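Local coordinates for protein dehydroascorbate reductase (Chlamydomonas reinhardtii, PDB 5XFT) that probably catalyses the glutathione-dependent reduction of dehydroascorbate to ascorbate, with glutathione disulfide as the second product, at residues V80-E83 with K84-E88; N152-D155 with C156-P160; R137-E140 with A141-P144; D74-V77 with I78-H81; K102-P105 with N106-A109. All coordinates share one frame; numbering follows the deposited sequence.

How the contacts relate
Each of the five contacts is local, joining residues along a helix or round its end, so none closes a long loop and none nests inside or crosses another. From the N terminus, contact 4 (74-81) starts helix 75-85 and contact 1 (80-88) ends it; they overlap at Val80 and His81. Contact 5 (102-109) opens helix 103-112, contact 3 (137-144) leads out of helix 118-138, and contact 2 (152-160) begins helix 153-173. Contacts 2 and 5 touch, with Leu158 O 4.2 Å from Leu103 CD2. Contacts 4 and 1 belong to the thioredoxin-like part, and contacts 3 and 2 to the helical C-terminal part of the GST fold.

Contact 1. Residues V80-E83 with K84-E88; sequences VHLE and KQHPE
Gln85 lays its CG methylene over one face of the His81 imidazole. CG stands 3.8 Å from the ring centroid and 21° off the ring normal, a CH-pi contact displaced toward the rim, with NE2 of His81 the nearest ring atom at 3.6 Å from CG. Two torsions set this up: His81 carries CG anti to its backbone N (chi1 165°), while Gln85 holds its own CG beside the backbone N. The Gln85 chain then bends at chi2, and its amide plane ends 27° from that of the ring. His81 NE2 also makes a weak hydrogen bond to Glu65. With an alanine at His81, the Gln85 methylene would probably lose the surface it rests on and Glu65 that weak partner. Leu82 and His86 meet differently, at about a right angle, with CD1 of Leu82 3.9 Å from CD2 of His86; Leu82 O lies near the plane of the His86 ring, at its edge. This is the C-terminal end of helix 75-85, in the thioredoxin-like domain of the GST fold. Lys84 N and Gln85 N still make helical bonds to Val80 O and His81 O, and His86 N reaches Leu82 O at 2.9 Å, although His86 itself has left helical backbone angles. Beyond it, water 1 donates to Glu83 OE2 (2.7 Å) and to Pro87 O (3.2 Å). The same OE2 accepts from Leu91 N and is bonded to Ser90 OG.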
loop_
_atom_site.group_PDB
_atom_site.type_symbol
_atom_site.label_atom_id
_atom_site.label_comp_id
_atom_site.label_asym_id
_atom_site.label_seq_id
_atom_site.Cartn_x
_atom_site.Cartn_y
_atom_site.Cartn_z
ATOM N N VAL A 80 -13.034 -3.107 -3.568
ATOM C CA VAL A 80 -13.992 -3.850 -4.387
ATOM C C VAL A 80 -15.295 -3.070 -4.532
ATOM O O VAL A 80 -15.862 -2.977 -5.628
ATOM C CB VAL A 80 -14.223 -5.251 -3.797
ATOM C CG1 VAL A 80 -15.336 -5.963 -4.545
ATOM C CG2 VAL A 80 -12.940 -6.054 -3.869
ATOM N N HIS A 81 -15.792 -2.502 -3.430
ATOM C CA HIS A 81 -16.921 -1.577 -3.504
ATOM C C HIS A 81 -16.623 -0.434 -4.467
ATOM O O HIS A 81 -17.486 -0.008 -5.246
ATOM C CB HIS A 81 -17.224 -1.041 -2.101
ATOM C CG HIS A 81 -18.113 0.161 -2.085
ATOM N ND1 HIS A 81 -19.462 0.085 -1.815
ATOM C CD2 HIS A 81 -17.845 1.473 -2.294
ATOM C CE1 HIS A 81 -19.988 1.295 -1.865
ATOM N NE2 HIS A 81 -19.029 2.156 -2.157
ATOM N N LEU A 82 -15.394 0.070 -4.423
ATOM C CA LEU A 82 -14.973 1.124 -5.331
ATOM C C LEU A 82 -15.114 0.676 -6.778
ATOM O O LEU A 82 -15.685 1.392 -7.606
ATOM C CB LEU A 82 -13.532 1.517 -5.013
ATOM C CG LEU A 82 -12.926 2.669 -5.806
ATOM C CD1 LEU A 82 -13.699 3.943 -5.534
ATOM C CD2 LEU A 82 -11.464 2.847 -5.449
ATOM N N GLU A 83 -14.618 -0.524 -7.096
ATOM C CA GLU A 83 -14.684 -0.999 -8.474
ATOM C C GLU A 83 -16.117 -1.272 -8.918
ATOM O O GLU A 83 -16.436 -1.129 -10.105
ATOM C CB GLU A 83 -13.827 -2.252 -8.629
ATOM C CG GLU A 83 -13.394 -2.531 -10.067
ATOM C CD GLU A 83 -12.271 -1.636 -10.527
ATOM O OE1 GLU A 83 -11.494 -1.196 -9.664
ATOM O OE2 GLU A 83 -12.164 -1.393 -11.747
ATOM N N LYS A 84 -16.993 -1.665 -7.995
ATOM C CA LYS A 84 -18.384 -1.896 -8.363
ATOM C C LYS A 84 -19.107 -0.583 -8.632
ATOM O O LYS A 84 -19.869 -0.471 -9.598
ATOM C CB LYS A 84 -19.096 -2.679 -7.264
ATOM C CG LYS A 84 -20.500 -3.121 -7.635
ATOM C CD LYS A 84 -21.187 -3.799 -6.460
ATOM C CE LYS A 84 -22.627 -4.143 -6.796
ATOM N NZ LYS A 84 -23.412 -4.549 -5.593
ATOM N N GLN A 85 -18.882 0.426 -7.788
ATOM C CA GLN A 85 -19.600 1.686 -7.953
ATOM C C GLN A 85 -19.029 2.546 -9.077
ATOM O O GLN A 85 -19.770 3.327 -9.685
ATOM C CB GLN A 85 -19.601 2.470 -6.640
ATOM C CG GLN A 85 -20.265 1.737 -5.485
ATOM C CD GLN A 85 -21.665 1.248 -5.824
ATOM O OE1 GLN A 85 -21.962 0.054 -5.726
ATOM N NE2 GLN A 85 -22.535 2.171 -6.224
ATOM N N HIS A 86 -17.734 2.425 -9.373
ATOM C CA HIS A 86 -17.078 3.237 -10.399
ATOM C C HIS A 86 -16.264 2.335 -11.319
ATOM O O HIS A 86 -15.041 2.230 -11.182
ATOM C CB HIS A 86 -16.189 4.308 -9.770
ATOM C CG HIS A 86 -16.870 5.093 -8.694
ATOM N ND1 HIS A 86 -17.542 6.269 -8.942
ATOM C CD2 HIS A 86 -16.995 4.860 -7.366
ATOM C CE1 HIS A 86 -18.047 6.731 -7.813
ATOM N NE2 HIS A 86 -17.729 5.894 -6.841
ATOM N N PRO A 87 -16.916 1.683 -12.287
ATOM C CA PRO A 87 -16.179 0.756 -13.164
ATOM C C PRO A 87 -15.172 1.447 -14.070
ATOM O O PRO A 87 -14.199 0.806 -14.488
ATOM C CB PRO A 87 -17.297 0.075 -13.969
ATOM C CG PRO A 87 -18.550 0.298 -13.157
ATOM C CD PRO A 87 -18.367 1.638 -12.523
ATOM N N GLU A 88 -15.361 2.729 -14.363
ATOM C CA GLU A 88 -14.373 3.528 -15.083
ATOM C C GLU A 88 -13.800 4.671 -14.236
ATOM O O GLU A 88 -14.553 5.428 -13.629
ATOM C CB GLU A 88 -14.996 4.118 -16.354
ATOM C CG GLU A 88 -14.187 3.886 -17.621
ATOM C CD GLU A 88 -14.057 2.416 -17.938
ATOM O OE1 GLU A 88 -12.930 1.933 -18.094
ATOM O OE2 GLU A 88 -15.126 1.741 -17.999
HETATM O O HOH W 1 -14.390 -2.046 -13.123
#

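Contact 2. Residues N152-D155 with C156-P160; sequences NGTD and CSLAP
Thr154 and Leu158 lie side by side and point the same way, CG2 of Thr154 touching CD1 of Leu158 at 3.7 Å. The threonine methyl can do this because it stands anti to the backbone N, which puts OG1 beside that N (chi1 -69°), where the hydroxyl bonds to Ser93. Other faces of the helix pack against neighbouring helices: Cys156 on Leu29 of helix 22-33, Ala159 on Tyr187 and Leu191 of helix 182-193.

Backbone bonds are the second kind. Cys156 N to Asn152 O (2.8 Å), Ser157 N to Gly153 O (3.0 Å), Leu158 N to Thr154 O (2.9 Å) and Ala159 N to Asp155 O (2.9 Å) form a helical ladder. It is interrupted at Pro160, whose N has no hydrogen to give, and the helix kinks there; CD of Pro160 sits 3.7 Å from Asp155 O.

Side-chain polar bonds gather on buried Asp155. OD2 accepts from Gly147 N and, weakly, from Asn152 N at 2.8 Å with an N-H...O angle of only 123°; OD1 is held by Tyr187 OH and Phe146 N. Four partners, one of them weak, hold the carboxylate's rotation and probably help to offset its charge in the buried setting. A bond, here weak, from the N-cap N-H to the side chain of the third helical residue is one half of a capping box, a feature known at the start of the corresponding helix in the C-terminal domain of glutathione transferases.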
loop_
_atom_site.group_PDB
_atom_site.type_symbol
_atom_site.label_atom_id
_atom_site.label_comp_id
_atom_site.label_asym_id
_atom_site.label_seq_id
_atom_site.Cartn_x
_atom_site.Cartn_y
_atom_site.Cartn_z
ATOM N N ASN A 152 -2.914 -0.307 -11.234
ATOM C CA ASN A 152 -3.768 -1.479 -11.226
ATOM C C ASN A 152 -4.190 -1.767 -9.789
ATOM O O ASN A 152 -3.614 -1.234 -8.837
ATOM C CB ASN A 152 -3.004 -2.662 -11.827
ATOM C CG ASN A 152 -3.889 -3.806 -12.199
ATOM O OD1 ASN A 152 -5.025 -3.618 -12.609
ATOM N ND2 ASN A 152 -3.356 -5.005 -12.112
ATOM N N GLY A 153 -5.209 -2.612 -9.627
ATOM C CA GLY A 153 -5.555 -3.064 -8.287
ATOM C C GLY A 153 -4.396 -3.773 -7.615
ATOM O O GLY A 153 -4.184 -3.644 -6.402
ATOM N N THR A 154 -3.615 -4.514 -8.407
ATOM C CA THR A 154 -2.404 -5.163 -7.915
ATOM C C THR A 154 -1.310 -4.145 -7.613
ATOM O O THR A 154 -0.569 -4.298 -6.638
ATOM C CB THR A 154 -1.931 -6.191 -8.941
ATOM O OG1 THR A 154 -2.864 -7.279 -8.980
ATOM C CG2 THR A 154 -0.546 -6.713 -8.589
ATOM N N ASP A 155 -1.194 -3.099 -8.435
ATOM C CA ASP A 155 -0.292 -2.000 -8.108
ATOM C C ASP A 155 -0.684 -1.361 -6.783
ATOM O O ASP A 155 0.170 -1.090 -5.929
ATOM C CB ASP A 155 -0.323 -0.950 -9.217
ATOM C CG ASP A 155 0.343 -1.415 -10.490
ATOM O OD1 ASP A 155 1.408 -2.060 -10.409
ATOM O OD2 ASP A 155 -0.215 -1.136 -11.574
ATOM N N CYS A 156 -1.984 -1.104 -6.603
ATOM C CA CYS A 156 -2.457 -0.442 -5.395
ATOM C C CYS A 156 -2.214 -1.293 -4.159
ATOM O O CYS A 156 -1.938 -0.750 -3.084
ATOM C CB CYS A 156 -3.942 -0.107 -5.527
ATOM S SG CYS A 156 -4.304 1.129 -6.813
ATOM N N SER A 157 -2.304 -2.618 -4.287
ATOM C CA SER A 157 -2.072 -3.470 -3.123
ATOM C C SER A 157 -0.585 -3.712 -2.865
ATOM O O SER A 157 -0.147 -3.728 -1.708
ATOM C CB SER A 157 -2.792 -4.803 -3.297
ATOM O OG SER A 157 -2.480 -5.673 -2.223
ATOM N N LEU A 158 0.204 -3.909 -3.918
ATOM C CA LEU A 158 1.565 -4.404 -3.767
ATOM C C LEU A 158 2.608 -3.306 -3.731
ATOM O O LEU A 158 3.641 -3.468 -3.074
ATOM C CB LEU A 158 1.916 -5.368 -4.905
ATOM C CG LEU A 158 1.346 -6.781 -4.845
ATOM C CD1 LEU A 158 1.957 -7.618 -5.952
ATOM C CD2 LEU A 158 1.605 -7.415 -3.483
ATOM N N ALA A 159 2.382 -2.204 -4.439
ATOM C CA ALA A 159 3.373 -1.131 -4.443
ATOM C C ALA A 159 3.637 -0.553 -3.052
ATOM O O ALA A 159 4.815 -0.326 -2.728
ATOM C CB ALA A 159 2.945 -0.043 -5.433
ATOM N N PRO A 160 2.639 -0.301 -2.193
ATOM C CA PRO A 160 2.977 0.134 -0.827
ATOM C C PRO A 160 3.768 -0.901 -0.044
ATOM O O PRO A 160 4.726 -0.540 0.655
ATOM C CB PRO A 160 1.601 0.397 -0.198
ATOM C CG PRO A 160 0.719 0.708 -1.357
ATOM C CD PRO A 160 1.187 -0.210 -2.442
#

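Contact 3. Residues R137-E140 with A141-P144; sequences RQHE and AQGP
His139 O accepts from Gln142 N at 2.9 Å, closing a beta-turn whose middle residues, Glu140 and Ala141, keep helical backbone angles. The donor sits 45° above the carbonyl plane, and the N-H...O angle of 139° is bent. A weak bond from Gly143 N to Glu140 O (3.3 Å) adds a second turn, overlapping the first. Gly143 then takes a positive phi; a CB at its backbone angles would collide with the preceding carbonyl oxygen, a conformation that glycine accommodates easily. Water 2 bridges the bend, donating to Gln138 O (2.8 Å) and accepting from Ala141 N (3.0 Å).

Among side chains, His139 and Gln142 run alongside each other. OE1 of Gln142 lies at the imidazole edge, in its plane, 3.7 Å from CD2 of His139, with amide and ring planes 76° apart. The extended glutamine chain carries OE1 this far. The other side of the histidine looks back along the helix: its ND1 bonds to Tyr135 O and its ring stacks with that of Tyr135. The contact lies at the surface, where the chain leaves helix 118-138 for the loop to helix 153-173.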
loop_
_atom_site.group_PDB
_atom_site.type_symbol
_atom_site.label_atom_id
_atom_site.label_comp_id
_atom_site.label_asym_id
_atom_site.label_seq_id
_atom_site.Cartn_x
_atom_site.Cartn_y
_atom_site.Cartn_z
ATOM N N ARG A 137 8.324 -8.698 -16.095
ATOM C CA ARG A 137 9.149 -8.854 -17.289
ATOM C C ARG A 137 8.353 -9.447 -18.446
ATOM O O ARG A 137 8.431 -8.955 -19.575
ATOM C CB ARG A 137 10.377 -9.718 -16.990
ATOM C CG ARG A 137 11.383 -9.764 -18.141
ATOM C CD ARG A 137 12.669 -10.487 -17.768
ATOM N NE ARG A 137 13.369 -9.834 -16.665
ATOM C CZ ARG A 137 13.419 -10.310 -15.426
ATOM N NH1 ARG A 137 12.824 -11.461 -15.128
ATOM N NH2 ARG A 137 14.071 -9.638 -14.484
ATOM N N GLN A 138 7.583 -10.506 -18.188
ATOM C CA GLN A 138 6.823 -11.132 -19.264
ATOM C C GLN A 138 5.733 -10.227 -19.821
ATOM O O GLN A 138 5.236 -10.487 -20.921
ATOM C CB GLN A 138 6.197 -12.442 -18.793
ATOM C CG GLN A 138 7.178 -13.579 -18.720
ATOM C CD GLN A 138 6.508 -14.915 -18.890
ATOM O OE1 GLN A 138 5.573 -15.251 -18.166
ATOM N NE2 GLN A 138 6.977 -15.688 -19.864
ATOM N N HIS A 139 5.354 -9.176 -19.093
ATOM C CA HIS A 139 4.305 -8.260 -19.516
ATOM C C HIS A 139 4.844 -6.869 -19.833
ATOM O O HIS A 139 4.061 -5.927 -19.978
ATOM C CB HIS A 139 3.215 -8.168 -18.444
ATOM C CG HIS A 139 2.450 -9.439 -18.241
ATOM N ND1 HIS A 139 2.970 -10.527 -17.574
ATOM C CD2 HIS A 139 1.204 -9.799 -18.633
ATOM C CE1 HIS A 139 2.074 -11.498 -17.552
ATOM N NE2 HIS A 139 0.994 -11.083 -18.192
ATOM N N GLU A 140 6.166 -6.719 -19.955
ATOM C CA GLU A 140 6.746 -5.384 -20.070
ATOM C C GLU A 140 6.395 -4.686 -21.377
ATOM O O GLU A 140 6.572 -3.465 -21.469
ATOM C CB GLU A 140 8.264 -5.446 -19.906
ATOM C CG GLU A 140 9.010 -6.144 -21.015
ATOM C CD GLU A 140 10.516 -6.107 -20.800
ATOM O OE1 GLU A 140 11.120 -5.023 -20.951
ATOM O OE2 GLU A 140 11.098 -7.160 -20.470
ATOM N N ALA A 141 5.907 -5.413 -22.384
ATOM C CA ALA A 141 5.408 -4.744 -23.579
ATOM C C ALA A 141 4.153 -3.940 -23.273
ATOM O O ALA A 141 3.915 -2.901 -23.898
ATOM C CB ALA A 141 5.130 -5.766 -24.680
ATOM N N GLN A 142 3.348 -4.399 -22.315
ATOM C CA GLN A 142 2.148 -3.665 -21.945
ATOM C C GLN A 142 2.483 -2.427 -21.122
ATOM O O GLN A 142 1.713 -1.462 -21.116
ATOM C CB GLN A 142 1.203 -4.592 -21.185
ATOM C CG GLN A 142 1.116 -5.987 -21.793
ATOM C CD GLN A 142 0.054 -6.852 -21.145
ATOM O OE1 GLN A 142 -0.267 -6.677 -19.971
ATOM N NE2 GLN A 142 -0.518 -7.777 -21.919
ATOM N N GLY A 143 3.629 -2.427 -20.442
ATOM C CA GLY A 143 4.022 -1.331 -19.587
ATOM C C GLY A 143 4.767 -1.804 -18.350
ATOM O O GLY A 143 4.817 -3.001 -18.047
ATOM N N PRO A 144 5.358 -0.864 -17.604
ATOM C CA PRO A 144 6.189 -1.240 -16.448
ATOM C C PRO A 144 5.411 -1.553 -15.172
ATOM O O PRO A 144 6.000 -2.108 -14.231
ATOM C CB PRO A 144 7.085 -0.013 -16.257
ATOM C CG PRO A 144 6.265 1.126 -16.769
ATOM C CD PRO A 144 5.363 0.589 -17.852
HETATM O O HOH W 2 5.470 -8.356 -22.718
#

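Contact 4. Residues D74-V77 with I78-H81; sequences DSDV and IVVH
Ile78 reaches back over the first turn of helix 75-85, its backbone N bonded to Asp74 O at 2.9 Å. The same pattern repeats from Val79 N to Ser75 O, Val80 N to Asp76 O and His81 N to Val77 O, all between 2.9 and 3.0 Å, with N-H...O angles of 158° or more.

A capping bond joins this ladder: Asp76 N donates to Asp74 OD2 at 3.0 Å, meeting the oxygen from above the carboxylate plane. Asp74 stands at the N-cap position, and this is its capping bond; a carboxylate at the helix start would probably interact favourably with the N-H groups of the first turn. The helix follows strand 72-73 in the thioredoxin-like N-terminal domain of the GST fold, and in relatives its first turn borders the glutathione site. Ser75 OG is hydrogen-bonded to Arg26 of helix 22-33.

Apolar contacts are made chiefly to carbonyl oxygens. Ile78 holds CG1 beside its backbone N (chi1 -71°), which brings CD1 to 3.4 Å from Asp74 O, while the side chain also packs on Val27 and Met72. An alanine at Ile78 is likely to open a gap against Val27 and Met72 and to take away the CG1 and CD1 groups that lie against Asp74 O. Val79 has CG2 in the crowded position between backbone N and carbonyl carbon, 3.3 Å from Asp76 O; its side chain also touches Arg26. Along the exposed side, CG2 of Val80 comes 4.1 Å from OD1 of Asp76, the two side chains crossing at a slant.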
loop_
_atom_site.group_PDB
_atom_site.type_symbol
_atom_site.label_atom_id
_atom_site.label_comp_id
_atom_site.label_asym_id
_atom_site.label_seq_id
_atom_site.Cartn_x
_atom_site.Cartn_y
_atom_site.Cartn_z
ATOM N N ASP A 74 -11.806 -1.927 6.144
ATOM C CA ASP A 74 -11.142 -2.976 5.367
ATOM C C ASP A 74 -10.809 -2.489 3.960
ATOM O O ASP A 74 -11.710 -2.265 3.142
ATOM C CB ASP A 74 -12.004 -4.248 5.313
ATOM C CG ASP A 74 -11.228 -5.470 4.844
ATOM O OD1 ASP A 74 -11.687 -6.597 5.131
ATOM O OD2 ASP A 74 -10.168 -5.313 4.202
ATOM N N SER A 75 -9.515 -2.347 3.658
ATOM C CA SER A 75 -9.115 -1.858 2.339
ATOM C C SER A 75 -9.605 -2.767 1.218
ATOM O O SER A 75 -9.831 -2.296 0.098
ATOM C CB SER A 75 -7.592 -1.699 2.263
ATOM O OG SER A 75 -6.930 -2.950 2.212
ATOM N N ASP A 76 -9.776 -4.061 1.493
ATOM C CA ASP A 76 -10.240 -4.981 0.456
ATOM C C ASP A 76 -11.699 -4.709 0.102
ATOM O O ASP A 76 -12.044 -4.504 -1.074
ATOM C CB ASP A 76 -10.055 -6.428 0.921
ATOM C CG ASP A 76 -9.483 -7.322 -0.164
ATOM O OD1 ASP A 76 -9.955 -7.243 -1.317
ATOM O OD2 ASP A 76 -8.560 -8.109 0.140
ATOM N N VAL A 77 -12.566 -4.701 1.120
ATOM C CA VAL A 77 -13.966 -4.324 0.934
ATOM C C VAL A 77 -14.064 -2.978 0.232
ATOM O O VAL A 77 -14.868 -2.797 -0.693
ATOM C CB VAL A 77 -14.693 -4.299 2.292
ATOM C CG1 VAL A 77 -16.147 -3.910 2.098
ATOM C CG2 VAL A 77 -14.576 -5.648 2.987
ATOM N N ILE A 78 -13.226 -2.024 0.640
ATOM C CA ILE A 78 -13.292 -0.681 0.078
ATOM C C ILE A 78 -12.949 -0.697 -1.410
ATOM O O ILE A 78 -13.671 -0.116 -2.223
ATOM C CB ILE A 78 -12.376 0.277 0.858
ATOM C CG1 ILE A 78 -12.966 0.563 2.237
ATOM C CG2 ILE A 78 -12.165 1.564 0.075
ATOM C CD1 ILE A 78 -11.967 1.154 3.207
ATOM N N VAL A 79 -11.849 -1.350 -1.795
ATOM C CA VAL A 79 -11.459 -1.258 -3.203
ATOM C C VAL A 79 -12.421 -2.039 -4.089
ATOM O O VAL A 79 -12.630 -1.672 -5.255
ATOM C CB VAL A 79 -10.004 -1.713 -3.426
ATOM C CG1 VAL A 79 -9.036 -0.801 -2.672
ATOM C CG2 VAL A 79 -9.824 -3.180 -3.046
ATOM N N VAL A 80 -13.034 -3.107 -3.568
ATOM C CA VAL A 80 -13.992 -3.850 -4.387
ATOM C C VAL A 80 -15.295 -3.070 -4.532
ATOM O O VAL A 80 -15.862 -2.977 -5.628
ATOM C CB VAL A 80 -14.223 -5.251 -3.797
ATOM C CG1 VAL A 80 -15.336 -5.963 -4.545
ATOM C CG2 VAL A 80 -12.940 -6.054 -3.869
ATOM N N HIS A 81 -15.792 -2.502 -3.430
ATOM C CA HIS A 81 -16.921 -1.577 -3.504
ATOM C C HIS A 81 -16.623 -0.434 -4.467
ATOM O O HIS A 81 -17.486 -0.008 -5.246
ATOM C CB HIS A 81 -17.224 -1.041 -2.101
ATOM C CG HIS A 81 -18.113 0.161 -2.085
ATOM N ND1 HIS A 81 -19.462 0.085 -1.815
ATOM C CD2 HIS A 81 -17.845 1.473 -2.294
ATOM C CE1 HIS A 81 -19.988 1.295 -1.865
ATOM N NE2 HIS A 81 -19.029 2.156 -2.157
#

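Contact 5. Residues K102-P105 with N106-A109; sequences KLFP and NFRA
Asn106 bonds through its backbone N to Lys102 O (3.1 Å), giving the helix its first turn. Its side chain folds beside its own backbone N (chi1 -67°), which sets ND2 2.8 Å from the same Lys102 O, though at too poor an angle for a hydrogen bond; ND2 is also 3.5 Å from Lys102 CB. Phe107 N donates to Leu103 O. The Phe107 ring meets that of Phe104 obliquely, with Phe107 CD2 4.2 Å from Phe104 CD2. Arg108 N is bonded to Phe104 O, while its guanidinium has Phe104 CE1 over one face, 4.1 Å from NH1; the planes of ring and guanidinium are 60° apart. The arginine chain bends at chi3 (61°), placing NE 3.1 Å from water 3, which accepts from it and donates to Pro105 O at 3.3 Å. Ala109 N takes that same Pro105 O at 2.9 Å, so one carbonyl serves both backbone and water.

This is the start of helix 103-112. Leu103, Asn106 and Ala109 turn to helix 118-138; Phe107 packs on His164, Ala168 and Leu169 of helix 153-173 and meets Trp211 of helix 204-212 edge to face, while Phe104 and Arg108 also touch Trp211.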
loop_
_atom_site.group_PDB
_atom_site.type_symbol
_atom_site.label_atom_id
_atom_site.label_comp_id
_atom_site.label_asym_id
_atom_site.label_seq_id
_atom_site.Cartn_x
_atom_site.Cartn_y
_atom_site.Cartn_z
ATOM N N LYS A 102 2.727 -13.126 -0.121
ATOM C CA LYS A 102 3.483 -13.219 1.123
ATOM C C LYS A 102 4.659 -12.252 1.155
ATOM O O LYS A 102 5.565 -12.411 1.979
ATOM C CB LYS A 102 3.976 -14.645 1.356
ATOM C CG LYS A 102 2.999 -15.743 0.984
ATOM C CD LYS A 102 3.644 -17.094 1.226
ATOM C CE LYS A 102 2.915 -18.221 0.520
ATOM N NZ LYS A 102 3.715 -19.479 0.589
ATOM N N LEU A 103 4.671 -11.260 0.263
ATOM C CA LEU A 103 5.701 -10.228 0.308
ATOM C C LEU A 103 5.733 -9.557 1.678
ATOM O O LEU A 103 6.745 -9.602 2.395
ATOM C CB LEU A 103 5.433 -9.207 -0.798
ATOM C CG LEU A 103 6.207 -7.895 -0.802
ATOM C CD1 LEU A 103 7.683 -8.168 -0.994
ATOM C CD2 LEU A 103 5.684 -6.978 -1.900
ATOM N N PHE A 104 4.609 -8.961 2.072
ATOM C CA PHE A 104 4.543 -8.239 3.339
ATOM C C PHE A 104 4.739 -9.143 4.553
ATOM O O PHE A 104 5.502 -8.762 5.454
ATOM C CB PHE A 104 3.221 -7.463 3.409
ATOM C CG PHE A 104 3.042 -6.675 4.674
ATOM C CD1 PHE A 104 2.307 -7.190 5.728
ATOM C CD2 PHE A 104 3.600 -5.415 4.807
ATOM C CE1 PHE A 104 2.138 -6.466 6.893
ATOM C CE2 PHE A 104 3.435 -4.687 5.967
ATOM C CZ PHE A 104 2.702 -5.214 7.010
ATOM N N PRO A 105 4.096 -10.315 4.657
ATOM C CA PRO A 105 4.353 -11.164 5.835
ATOM C C PRO A 105 5.796 -11.616 5.972
ATOM O O PRO A 105 6.317 -11.647 7.094
ATOM C CB PRO A 105 3.408 -12.353 5.618
ATOM C CG PRO A 105 2.301 -11.802 4.797
ATOM C CD PRO A 105 2.957 -10.821 3.868
ATOM N N ASN A 106 6.453 -11.997 4.872
ATOM C CA ASN A 106 7.848 -12.425 4.951
ATOM C C ASN A 106 8.740 -11.263 5.348
ATOM O O ASN A 106 9.632 -11.406 6.190
ATOM C CB ASN A 106 8.310 -12.998 3.606
ATOM C CG ASN A 106 7.608 -14.293 3.243
ATOM O OD1 ASN A 106 7.206 -15.063 4.114
ATOM N ND2 ASN A 106 7.452 -14.534 1.950
ATOM N N PHE A 107 8.519 -10.102 4.726
ATOM C CA PHE A 107 9.297 -8.910 5.042
ATOM C C PHE A 107 9.119 -8.498 6.498
ATOM O O PHE A 107 10.083 -8.081 7.162
ATOM C CB PHE A 107 8.893 -7.797 4.071
ATOM C CG PHE A 107 8.939 -6.434 4.655
ATOM C CD1 PHE A 107 10.149 -5.870 5.031
ATOM C CD2 PHE A 107 7.775 -5.697 4.788
ATOM C CE1 PHE A 107 10.195 -4.612 5.556
ATOM C CE2 PHE A 107 7.808 -4.434 5.305
ATOM C CZ PHE A 107 9.020 -3.885 5.693
ATOM N N ARG A 108 7.906 -8.632 7.018
ATOM C CA ARG A 108 7.678 -8.350 8.425
ATOM C C ARG A 108 8.358 -9.384 9.312
ATOM O O ARG A 108 9.005 -9.023 10.298
ATOM C CB ARG A 108 6.180 -8.289 8.715
ATOM C CG ARG A 108 5.865 -8.139 10.191
ATOM C CD ARG A 108 4.381 -8.168 10.435
ATOM N NE ARG A 108 3.800 -9.430 10.002
ATOM C CZ ARG A 108 2.496 -9.669 9.944
ATOM N NH1 ARG A 108 1.628 -8.724 10.283
ATOM N NH2 ARG A 108 2.067 -10.852 9.534
ATOM N N ALA A 109 8.229 -10.672 8.980
ATOM C CA ALA A 109 8.881 -11.700 9.782
ATOM C C ALA A 109 10.390 -11.511 9.794
ATOM O O ALA A 109 11.064 -11.918 10.748
ATOM C CB ALA A 109 8.520 -13.090 9.257
HETATM O O HOH W 3 4.890 -12.293 9.984
#